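Single-stranded DNA-binding protein WHY1, chloroplastic (Solanum tuberosum, PDB 1L3A) binds single-stranded DNA as a homotetramer and activates transcription of the pathogenesis-related gene PR-10a after elicitation. Local coordinates at residues 44-49 and 165-170; 51-56 and 76-81; 116-121 and 134-139. All coordinates share one frame; numbering follows the deposited sequence.

Interaction 1: residues 44-49 and 165-170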
loop_
_atom_site.group_PDB
_atom_site.type_symbol
_atom_site.label_atom_id
_atom_site.label_comp_id
_atom_site.label_asym_id
_atom_site.label_seq_id
_atom_site.Cartn_x
_atom_site.Cartn_y
_atom_site.Cartn_z
ATOM N N ILE C 44 0.081 -11.593 -19.701
ATOM C CA ILE C 44 -0.817 -12.704 -19.412
ATOM C C ILE C 44 -1.005 -13.464 -20.728
ATOM O O ILE C 44 -1.507 -12.901 -21.697
ATOM C CB ILE C 44 -2.170 -12.155 -18.904
ATOM C CG1 ILE C 44 -1.943 -11.464 -17.555
ATOM C CG2 ILE C 44 -3.226 -13.269 -18.828
ATOM C CD1 ILE C 44 -3.142 -10.746 -17.014
ATOM N N TYR C 45 -0.602 -14.732 -20.765
ATOM C CA TYR C 45 -0.722 -15.540 -21.983
ATOM C C TYR C 45 -1.855 -16.565 -21.928
ATOM O O TYR C 45 -1.861 -17.435 -21.063
ATOM C CB TYR C 45 0.603 -16.243 -22.263
ATOM C CG TYR C 45 1.765 -15.285 -22.414
ATOM C CD1 TYR C 45 2.788 -15.236 -21.465
ATOM C CD2 TYR C 45 1.838 -14.418 -23.503
ATOM C CE1 TYR C 45 3.858 -14.343 -21.606
ATOM C CE2 TYR C 45 2.901 -13.526 -23.651
ATOM C CZ TYR C 45 3.904 -13.494 -22.701
ATOM O OH TYR C 45 4.945 -12.606 -22.842
ATOM N N LYS C 46 -2.808 -16.460 -22.859
ATOM C CA LYS C 46 -3.951 -17.373 -22.895
ATOM C C LYS C 46 -4.192 -18.128 -24.214
ATOM O O LYS C 46 -3.421 -18.018 -25.166
ATOM C CB LYS C 46 -5.222 -16.619 -22.481
ATOM C CG LYS C 46 -5.240 -16.206 -21.005
ATOM C CD LYS C 46 -4.998 -17.425 -20.094
ATOM C CE LYS C 46 -4.645 -17.033 -18.651
ATOM N NZ LYS C 46 -5.794 -16.454 -17.913
ATOM N N GLY C 47 -5.267 -18.905 -24.256
ATOM C CA GLY C 47 -5.572 -19.680 -25.451
ATOM C C GLY C 47 -5.741 -18.909 -26.753
ATOM O O GLY C 47 -5.089 -19.225 -27.743
ATOM N N LYS C 48 -6.605 -17.897 -26.746
ATOM C CA LYS C 48 -6.875 -17.094 -27.935
ATOM C C LYS C 48 -6.144 -15.763 -28.036
ATOM O O LYS C 48 -6.055 -15.192 -29.123
ATOM C CB LYS C 48 -8.366 -16.800 -28.037
ATOM C CG LYS C 48 -9.227 -18.018 -28.254
ATOM C CD LYS C 48 -10.596 -17.607 -28.763
ATOM C CE LYS C 48 -11.530 -18.793 -28.826
ATOM N NZ LYS C 48 -10.889 -19.913 -29.571
ATOM N N ALA C 49 -5.620 -15.261 -26.925
ATOM C CA ALA C 49 -4.950 -13.970 -26.957
ATOM C C ALA C 49 -3.986 -13.744 -25.806
ATOM O O ALA C 49 -3.965 -14.503 -24.841
ATOM C CB ALA C 49 -6.001 -12.862 -26.972
ATOM N N TYR C 165 -10.747 -11.026 -26.896
ATOM C CA TYR C 165 -11.216 -11.487 -25.595
ATOM C C TYR C 165 -10.102 -12.224 -24.841
ATOM O O TYR C 165 -9.318 -12.950 -25.450
ATOM C CB TYR C 165 -12.394 -12.439 -25.847
ATOM C CG TYR C 165 -13.078 -12.999 -24.627
ATOM C CD1 TYR C 165 -14.202 -12.376 -24.090
ATOM C CD2 TYR C 165 -12.627 -14.175 -24.029
ATOM C CE1 TYR C 165 -14.865 -12.913 -22.991
ATOM C CE2 TYR C 165 -13.277 -14.719 -22.925
ATOM C CZ TYR C 165 -14.397 -14.085 -22.412
ATOM O OH TYR C 165 -15.046 -14.624 -21.322
ATOM N N ILE C 166 -10.029 -12.048 -23.522
ATOM C CA ILE C 166 -9.022 -12.757 -22.740
ATOM C C ILE C 166 -9.463 -12.918 -21.285
ATOM O O ILE C 166 -9.831 -11.949 -20.625
ATOM C CB ILE C 166 -7.620 -12.054 -22.814
ATOM C CG1 ILE C 166 -6.541 -13.013 -22.312
ATOM C CG2 ILE C 166 -7.591 -10.789 -21.957
ATOM C CD1 ILE C 166 -5.140 -12.479 -22.450
ATOM N N PRO C 167 -9.457 -14.160 -20.774
ATOM C CA PRO C 167 -9.867 -14.394 -19.384
ATOM C C PRO C 167 -8.707 -14.105 -18.419
ATOM O O PRO C 167 -7.548 -14.405 -18.712
ATOM C CB PRO C 167 -10.252 -15.873 -19.388
ATOM C CG PRO C 167 -9.193 -16.459 -20.325
ATOM C CD PRO C 167 -9.161 -15.434 -21.461
ATOM N N VAL C 168 -9.025 -13.520 -17.273
ATOM C CA VAL C 168 -8.013 -13.196 -16.271
ATOM C C VAL C 168 -8.404 -13.878 -14.964
ATOM O O VAL C 168 -9.437 -13.563 -14.384
ATOM C CB VAL C 168 -7.926 -11.667 -16.054
ATOM C CG1 VAL C 168 -6.871 -11.351 -15.009
ATOM C CG2 VAL C 168 -7.595 -10.972 -17.387
ATOM N N THR C 169 -7.593 -14.824 -14.507
ATOM C CA THR C 169 -7.915 -15.531 -13.271
ATOM C C THR C 169 -7.902 -14.579 -12.080
ATOM O O THR C 169 -7.373 -13.470 -12.156
ATOM C CB THR C 169 -6.911 -16.654 -12.987
ATOM O OG1 THR C 169 -5.635 -16.078 -12.676
ATOM C CG2 THR C 169 -6.763 -17.558 -14.220
ATOM N N LYS C 170 -8.502 -15.017 -10.985
ATOM C CA LYS C 170 -8.540 -14.209 -9.790
ATOM C C LYS C 170 -7.096 -13.856 -9.393
ATOM O O LYS C 170 -6.819 -12.733 -8.978
ATOM C CB LYS C 170 -9.223 -14.986 -8.663
ATOM C CG LYS C 170 -9.264 -14.249 -7.331
ATOM C CD LYS C 170 -9.734 -15.157 -6.205
ATOM C CE LYS C 170 -9.962 -14.363 -4.921
ATOM N NZ LYS C 170 -10.402 -15.237 -3.781
#
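Lys46 reaches across to Ile166 and Pro167, joining the turn of a beta hairpin to the last strand of the second sheet. Whirly proteins pair two four-stranded antiparallel sheets with a helical part; here the turn between strands 38-45 and 49-62, closed by Lys46 N donating to Ala49 O at 3.0 Å, rests against strand 161-169 just before helix 170-188. The lysine chain first crosses the ethyl branch of Ile166 at about a right angle: Lys46 CB lies 3.8 Å from Ile166 CG1, and Lys46 CG is 3.7 Å from the same carbon while also meeting the Pro167 ring. A bend at chi2 (-54°) then turns the chain along the strand, where CD and CE pass the Pro167 carbonyl. A second bend at chi4 (70°) brings the ammonium back, and Lys46 NZ donates to Pro167 O at 2.8 Å. The donor stands well above the carbonyl plane, 44° out of it, off the lone-pair directions. NZ also forms a salt bridge with Glu172 of the following helix; the same carboxylate oxygen accepts a hydrogen bond from the backbone N of Thr169, the N-cap residue. A carbonyl and a carboxylate thus grip one ammonium, probably favouring its charged form. The turn belongs to the region 46-51 required for single-stranded DNA binding, so the bond and the salt bridge tie it to the end of strand 161-169 and to the first turn of helix 170-188. Beneath the aliphatic chain the contact is buried and apolar: Ile44 CD1 meets Val168 CG1 at 4.3 Å, and Ile44 CG2 lies 4.2 Å from Ile166 CD1. That Ile166 methyl group is also wedged among backbone carbonyls, 3.7 Å from Ile44 O and 3.3 Å from Ala49 O.

Interaction 2: residues 51-56 and 76-81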
loop_
_atom_site.group_PDB
_atom_site.type_symbol
_atom_site.label_atom_id
_atom_site.label_comp_id
_atom_site.label_asym_id
_atom_site.label_seq_id
_atom_site.Cartn_x
_atom_site.Cartn_y
_atom_site.Cartn_z
ATOM N N LEU C 51 -2.081 -10.501 -23.283
ATOM C CA LEU C 51 -2.251 -9.141 -22.775
ATOM C C LEU C 51 -1.029 -8.664 -21.999
ATOM O O LEU C 51 -0.619 -9.308 -21.044
ATOM C CB LEU C 51 -3.470 -9.077 -21.853
ATOM C CG LEU C 51 -3.711 -7.753 -21.112
ATOM C CD1 LEU C 51 -4.093 -6.637 -22.101
ATOM C CD2 LEU C 51 -4.820 -7.956 -20.094
ATOM N N THR C 52 -0.450 -7.543 -22.420
ATOM C CA THR C 52 0.697 -6.957 -21.735
ATOM C C THR C 52 0.266 -5.633 -21.087
ATOM O O THR C 52 -0.459 -4.835 -21.688
ATOM C CB THR C 52 1.834 -6.657 -22.702
ATOM O OG1 THR C 52 1.360 -5.753 -23.702
ATOM C CG2 THR C 52 2.336 -7.933 -23.354
ATOM N N VAL C 53 0.729 -5.392 -19.867
ATOM C CA VAL C 53 0.356 -4.180 -19.141
ATOM C C VAL C 53 1.634 -3.410 -18.817
ATOM O O VAL C 53 2.569 -3.961 -18.250
ATOM C CB VAL C 53 -0.402 -4.565 -17.849
ATOM C CG1 VAL C 53 -0.956 -3.336 -17.156
ATOM C CG2 VAL C 53 -1.529 -5.516 -18.201
ATOM N N GLU C 54 1.672 -2.138 -19.185
ATOM C CA GLU C 54 2.861 -1.330 -18.976
ATOM C C GLU C 54 2.574 0.105 -18.501
ATOM O O GLU C 54 1.680 0.782 -19.023
ATOM C CB GLU C 54 3.662 -1.297 -20.286
ATOM C CG GLU C 54 4.799 -0.304 -20.317
ATOM C CD GLU C 54 5.382 -0.123 -21.717
ATOM O OE1 GLU C 54 6.080 -1.042 -22.201
ATOM O OE2 GLU C 54 5.134 0.938 -22.337
ATOM N N PRO C 55 3.333 0.585 -17.502
ATOM C CA PRO C 55 3.147 1.947 -16.979
ATOM C C PRO C 55 3.712 2.992 -17.951
ATOM O O PRO C 55 4.626 2.693 -18.722
ATOM C CB PRO C 55 3.924 1.925 -15.670
ATOM C CG PRO C 55 5.083 1.037 -16.014
ATOM C CD PRO C 55 4.412 -0.114 -16.782
ATOM N N ARG C 56 3.161 4.201 -17.918
ATOM C CA ARG C 56 3.613 5.300 -18.783
ATOM C C ARG C 56 3.781 6.589 -17.963
ATOM O O ARG C 56 2.874 7.010 -17.238
ATOM C CB ARG C 56 2.617 5.531 -19.926
ATOM C CG ARG C 56 3.118 6.485 -21.010
ATOM C CD ARG C 56 2.117 6.600 -22.153
ATOM N NE ARG C 56 2.650 7.325 -23.308
ATOM C CZ ARG C 56 3.617 6.867 -24.101
ATOM N NH1 ARG C 56 4.163 5.677 -23.866
ATOM N NH2 ARG C 56 4.038 7.596 -25.131
ATOM N N VAL C 76 -1.506 3.713 -17.773
ATOM C CA VAL C 76 -1.129 2.340 -18.023
ATOM C C VAL C 76 -1.635 1.978 -19.427
ATOM O O VAL C 76 -2.793 2.220 -19.763
ATOM C CB VAL C 76 -1.755 1.388 -16.976
ATOM C CG1 VAL C 76 -1.684 -0.056 -17.476
ATOM C CG2 VAL C 76 -1.015 1.524 -15.637
ATOM N N MET C 77 -0.751 1.412 -20.235
ATOM C CA MET C 77 -1.074 1.007 -21.593
ATOM C C MET C 77 -1.308 -0.500 -21.639
ATOM O O MET C 77 -0.481 -1.274 -21.159
ATOM C CB MET C 77 0.084 1.358 -22.529
ATOM C CG MET C 77 -0.306 1.433 -24.002
ATOM S SD MET C 77 -1.503 2.760 -24.256
ATOM C CE MET C 77 -0.672 4.083 -23.290
ATOM N N LEU C 78 -2.440 -0.898 -22.210
ATOM C CA LEU C 78 -2.794 -2.305 -22.362
ATOM C C LEU C 78 -2.618 -2.634 -23.840
ATOM O O LEU C 78 -3.006 -1.848 -24.696
ATOM C CB LEU C 78 -4.260 -2.556 -21.965
ATOM C CG LEU C 78 -4.683 -2.227 -20.533
ATOM C CD1 LEU C 78 -6.176 -2.516 -20.333
ATOM C CD2 LEU C 78 -3.865 -3.056 -19.579
ATOM N N GLN C 79 -2.018 -3.780 -24.136
ATOM C CA GLN C 79 -1.830 -4.195 -25.520
ATOM C C GLN C 79 -2.379 -5.603 -25.648
ATOM O O GLN C 79 -1.990 -6.496 -24.894
ATOM C CB GLN C 79 -0.346 -4.167 -25.909
ATOM C CG GLN C 79 0.230 -2.759 -26.041
ATOM C CD GLN C 79 1.687 -2.750 -26.471
ATOM O OE1 GLN C 79 1.999 -3.217 -27.590
ATOM N NE2 GLN C 79 2.525 -2.273 -25.681
ATOM N N PHE C 80 -3.312 -5.780 -26.577
ATOM C CA PHE C 80 -3.925 -7.078 -26.816
ATOM C C PHE C 80 -3.417 -7.651 -28.139
ATOM O O PHE C 80 -3.319 -6.935 -29.133
ATOM C CB PHE C 80 -5.449 -6.949 -26.902
ATOM C CG PHE C 80 -6.110 -6.487 -25.632
ATOM C CD1 PHE C 80 -6.041 -5.151 -25.228
ATOM C CD2 PHE C 80 -6.881 -7.369 -24.879
ATOM C CE1 PHE C 80 -6.743 -4.703 -24.097
ATOM C CE2 PHE C 80 -7.588 -6.926 -23.742
ATOM C CZ PHE C 80 -7.519 -5.593 -23.355
ATOM N N ALA C 81 -3.122 -8.943 -28.163
ATOM C CA ALA C 81 -2.646 -9.589 -29.384
ATOM C C ALA C 81 -3.329 -10.941 -29.554
ATOM O O ALA C 81 -3.375 -11.739 -28.620
ATOM C CB ALA C 81 -1.120 -9.770 -29.327
HETATM O O HOH W 1 1.617 -2.581 -22.757
#
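Leu51 and Phe80 face each other at one end of the antiparallel hairpin formed by strands 49-62 and 68-85, whose two faces differ sharply. On the buried face, Leu51 CD1 sits squarely over the phenyl ring in a CH-pi contact, 3.7 Å from the centroid of Phe80 and only 6° off the ring normal. Leu51 CG is anti to the backbone N (chi1 174°), which brings CD1 across the gap between the strands. Farther along, Val53 CG2 touches Leu78 CD2 at 3.7 Å, the two side chains lying side by side, while Val53 CG1 presses on Val76 CG1 at 3.4 Å, closer than usual for two methyl groups. Phe180 of helix 170-188 covers both valines, and Trp190 of a neighbouring subunit packs on Val53 and Pro55.

Between the strands, independent of either face, Thr52 with Gln79 and Glu54 with Met77 supply four backbone hydrogen bonds. The face carrying these four side chains is partly exposed and polar. Thr52 OG1 lies 3.2 Å from Gln79 CB, and Arg56 CD meets Met77 CE at 3.9 Å. A water links two groups of one strand, donating to Met77 O at 2.9 Å and accepting from Gln79 NE2 at 3.1 Å, and reaches Thr52 OG1 of the other by a weak bond. Met77 O accepts two hydrogen bonds, from Glu54 N and from the water. With NE2 giving to the water and OE1 accepting from Lys94, the orientation of the Gln79 amide would be set; these water-linked polar groups contrast with the apolar packing of Leu51, Val53, Val76, Leu78 and Phe80.

Interaction 3: residues 116-121 and 134-139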
loop_
_atom_site.group_PDB
_atom_site.type_symbol
_atom_site.label_atom_id
_atom_site.label_comp_id
_atom_site.label_asym_id
_atom_site.label_seq_id
_atom_site.Cartn_x
_atom_site.Cartn_y
_atom_site.Cartn_z
ATOM N N CYS C 116 -17.364 -3.070 -15.473
ATOM C CA CYS C 116 -17.118 -1.683 -15.824
ATOM C C CYS C 116 -16.844 -1.637 -17.316
ATOM O O CYS C 116 -16.402 -2.625 -17.893
ATOM C CB CYS C 116 -15.941 -1.099 -15.024
ATOM S SG CYS C 116 -14.328 -1.915 -15.207
ATOM N N GLU C 117 -17.142 -0.504 -17.941
ATOM C CA GLU C 117 -16.944 -0.332 -19.375
ATOM C C GLU C 117 -16.192 0.967 -19.635
ATOM O O GLU C 117 -16.418 1.960 -18.955
ATOM C CB GLU C 117 -18.296 -0.284 -20.096
ATOM C CG GLU C 117 -18.188 -0.355 -21.620
ATOM C CD GLU C 117 -19.502 -0.044 -22.338
ATOM O OE1 GLU C 117 -19.920 1.138 -22.350
ATOM O OE2 GLU C 117 -20.118 -0.981 -22.894
ATOM N N PHE C 118 -15.305 0.953 -20.626
ATOM C CA PHE C 118 -14.518 2.134 -20.977
ATOM C C PHE C 118 -14.645 2.434 -22.465
ATOM O O PHE C 118 -14.427 1.563 -23.306
ATOM C CB PHE C 118 -13.040 1.916 -20.642
ATOM C CG PHE C 118 -12.776 1.628 -19.194
ATOM C CD1 PHE C 118 -12.034 0.504 -18.815
ATOM C CD2 PHE C 118 -13.228 2.494 -18.201
ATOM C CE1 PHE C 118 -11.748 0.252 -17.475
ATOM C CE2 PHE C 118 -12.946 2.249 -16.851
ATOM C CZ PHE C 118 -12.207 1.132 -16.488
ATOM N N PHE C 119 -14.960 3.685 -22.782
ATOM C CA PHE C 119 -15.140 4.117 -24.162
ATOM C C PHE C 119 -14.126 5.182 -24.570
ATOM O O PHE C 119 -14.061 6.241 -23.955
ATOM C CB PHE C 119 -16.558 4.665 -24.318
ATOM C CG PHE C 119 -16.782 5.433 -25.586
ATOM C CD1 PHE C 119 -17.052 4.771 -26.780
ATOM C CD2 PHE C 119 -16.740 6.827 -25.585
ATOM C CE1 PHE C 119 -17.286 5.484 -27.961
ATOM C CE2 PHE C 119 -16.971 7.551 -26.757
ATOM C CZ PHE C 119 -17.246 6.879 -27.947
ATOM N N HIS C 120 -13.337 4.910 -25.602
ATOM C CA HIS C 120 -12.352 5.885 -26.056
ATOM C C HIS C 120 -12.596 6.259 -27.513
ATOM O O HIS C 120 -12.898 5.401 -28.341
ATOM C CB HIS C 120 -10.926 5.346 -25.869
ATOM C CG HIS C 120 -10.444 5.398 -24.451
ATOM N ND1 HIS C 120 -9.204 4.931 -24.067
ATOM C CD2 HIS C 120 -11.023 5.888 -23.328
ATOM C CE1 HIS C 120 -9.040 5.135 -22.772
ATOM N NE2 HIS C 120 -10.129 5.715 -22.300
ATOM N N ASP C 121 -12.466 7.545 -27.814
ATOM C CA ASP C 121 -12.701 8.056 -29.161
ATOM C C ASP C 121 -11.936 9.367 -29.317
ATOM O O ASP C 121 -12.008 10.237 -28.449
ATOM C CB ASP C 121 -14.211 8.281 -29.346
ATOM C CG ASP C 121 -14.585 8.790 -30.734
ATOM O OD1 ASP C 121 -15.769 8.633 -31.115
ATOM O OD2 ASP C 121 -13.720 9.360 -31.433
ATOM N N LYS C 134 -13.036 2.817 -29.433
ATOM C CA LYS C 134 -12.475 1.693 -28.695
ATOM C C LYS C 134 -13.318 1.492 -27.447
ATOM O O LYS C 134 -13.598 2.446 -26.720
ATOM C CB LYS C 134 -11.038 1.981 -28.261
ATOM C CG LYS C 134 -10.100 2.366 -29.374
ATOM C CD LYS C 134 -9.730 1.176 -30.218
ATOM C CE LYS C 134 -8.409 0.580 -29.775
ATOM N NZ LYS C 134 -7.246 1.501 -29.972
ATOM N N VAL C 135 -13.732 0.257 -27.204
ATOM C CA VAL C 135 -14.511 -0.037 -26.015
ATOM C C VAL C 135 -13.908 -1.224 -25.267
ATOM O O VAL C 135 -13.760 -2.316 -25.828
ATOM C CB VAL C 135 -15.987 -0.378 -26.344
ATOM C CG1 VAL C 135 -16.750 -0.600 -25.043
ATOM C CG2 VAL C 135 -16.638 0.741 -27.157
ATOM N N LEU C 136 -13.554 -0.997 -24.005
ATOM C CA LEU C 136 -12.994 -2.045 -23.150
ATOM C C LEU C 136 -13.996 -2.438 -22.072
ATOM O O LEU C 136 -14.441 -1.592 -21.289
ATOM C CB LEU C 136 -11.700 -1.579 -22.460
ATOM C CG LEU C 136 -11.133 -2.593 -21.447
ATOM C CD1 LEU C 136 -10.697 -3.862 -22.182
ATOM C CD2 LEU C 136 -9.954 -1.992 -20.676
ATOM N N LYS C 137 -14.356 -3.716 -22.037
ATOM C CA LYS C 137 -15.284 -4.218 -21.029
ATOM C C LYS C 137 -14.551 -5.176 -20.103
ATOM O O LYS C 137 -13.692 -5.944 -20.546
ATOM C CB LYS C 137 -16.458 -4.970 -21.668
ATOM C CG LYS C 137 -17.444 -4.120 -22.453
ATOM C CD LYS C 137 -18.571 -5.008 -22.988
ATOM C CE LYS C 137 -19.506 -4.250 -23.924
ATOM N NZ LYS C 137 -18.853 -3.900 -25.232
ATOM N N VAL C 138 -14.888 -5.124 -18.820
ATOM C CA VAL C 138 -14.290 -6.018 -17.839
ATOM C C VAL C 138 -15.461 -6.579 -17.041
ATOM O O VAL C 138 -16.144 -5.853 -16.335
ATOM C CB VAL C 138 -13.303 -5.257 -16.938
ATOM C CG1 VAL C 138 -12.677 -6.189 -15.919
ATOM C CG2 VAL C 138 -12.203 -4.645 -17.802
ATOM N N GLU C 139 -15.716 -7.872 -17.185
ATOM C CA GLU C 139 -16.841 -8.485 -16.487
ATOM C C GLU C 139 -16.486 -9.853 -15.929
ATOM O O GLU C 139 -15.583 -10.518 -16.421
ATOM C CB GLU C 139 -18.037 -8.637 -17.443
ATOM C CG GLU C 139 -18.453 -7.360 -18.168
ATOM C CD GLU C 139 -19.602 -7.594 -19.150
ATOM O OE1 GLU C 139 -19.930 -6.665 -19.926
ATOM O OE2 GLU C 139 -20.183 -8.707 -19.141
#
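Cys116 and Val138 begin the pairing of the hairpin made by strands 116-120 and 132-140, exchanging two backbone hydrogen bonds while Cys116 SG rests 3.9 Å from Val138 CB. Glu117 follows on the other face. Its chain is extended, with CG anti to the backbone N (chi1 -170°), and runs alongside Lys137 in the same direction. The aliphatic part meets Val135, Glu117 CG lying 3.7 Å from Val135 CG1, but the charged tips make merely a long salt bridge, Glu117 OE2 to Lys137 NZ at 3.9 Å. Phe118 returns to the buried face, bonded through its backbone in both directions to Leu136. The two side chains point the same way, and Leu136 CD2 comes to the ring edge in its plane, 3.7 Å from Phe118 CD1. Phe119, back beside Glu117, also offers an edge: its CD1 is 4.1 Å from Val135 CG2. His120 closes the strand with a short, nearly straight bond from its N to Lys134 O (2.7 Å, 174° at the hydrogen), answered by Lys134 N to His120 O at 2.8 Å. The side chains of this last pair touch at their CB atoms and then diverge.

Lys134 to Lys137 fall within a predicted nuclear localization signal, yet Lys134 is buried, its NZ donating to Val96 O. The imidazole of His120 stacks on Phe97 of strand 88-99, which also meets Phe118, while helix 101-108 covers Phe118 through Glu103, Ser106 and Ile107. On its far edge, strand 132-140 continues into the sheet by backbone bonds to strand 146-155.

In the fold
The three contacts lie on or between the two sheets of the subunit, which approach each other through Ile166 on Phe80 and Leu136 on Phe80 and Leu78. Interactions 1 and 2, with centres 13 Å apart, are continuous: Ile44 N probably donates to Leu51 O at 2.7 Å, and Ile166 CG2 packs on Phe80 CE2 at 4.3 Å. The region 46-51 required for single-stranded DNA binding runs from the turn of interaction 1 into Leu51 of interaction 2. Interactions 2 and 3, about 14 Å between centres, touch where Leu136 CD1 meets Phe80 CZ and Leu136 CD2 meets Leu78 CD1, both at 3.8 Å. Interactions 1 and 3 share a sheet but do not touch, their nearest atoms being about 6 Å apart.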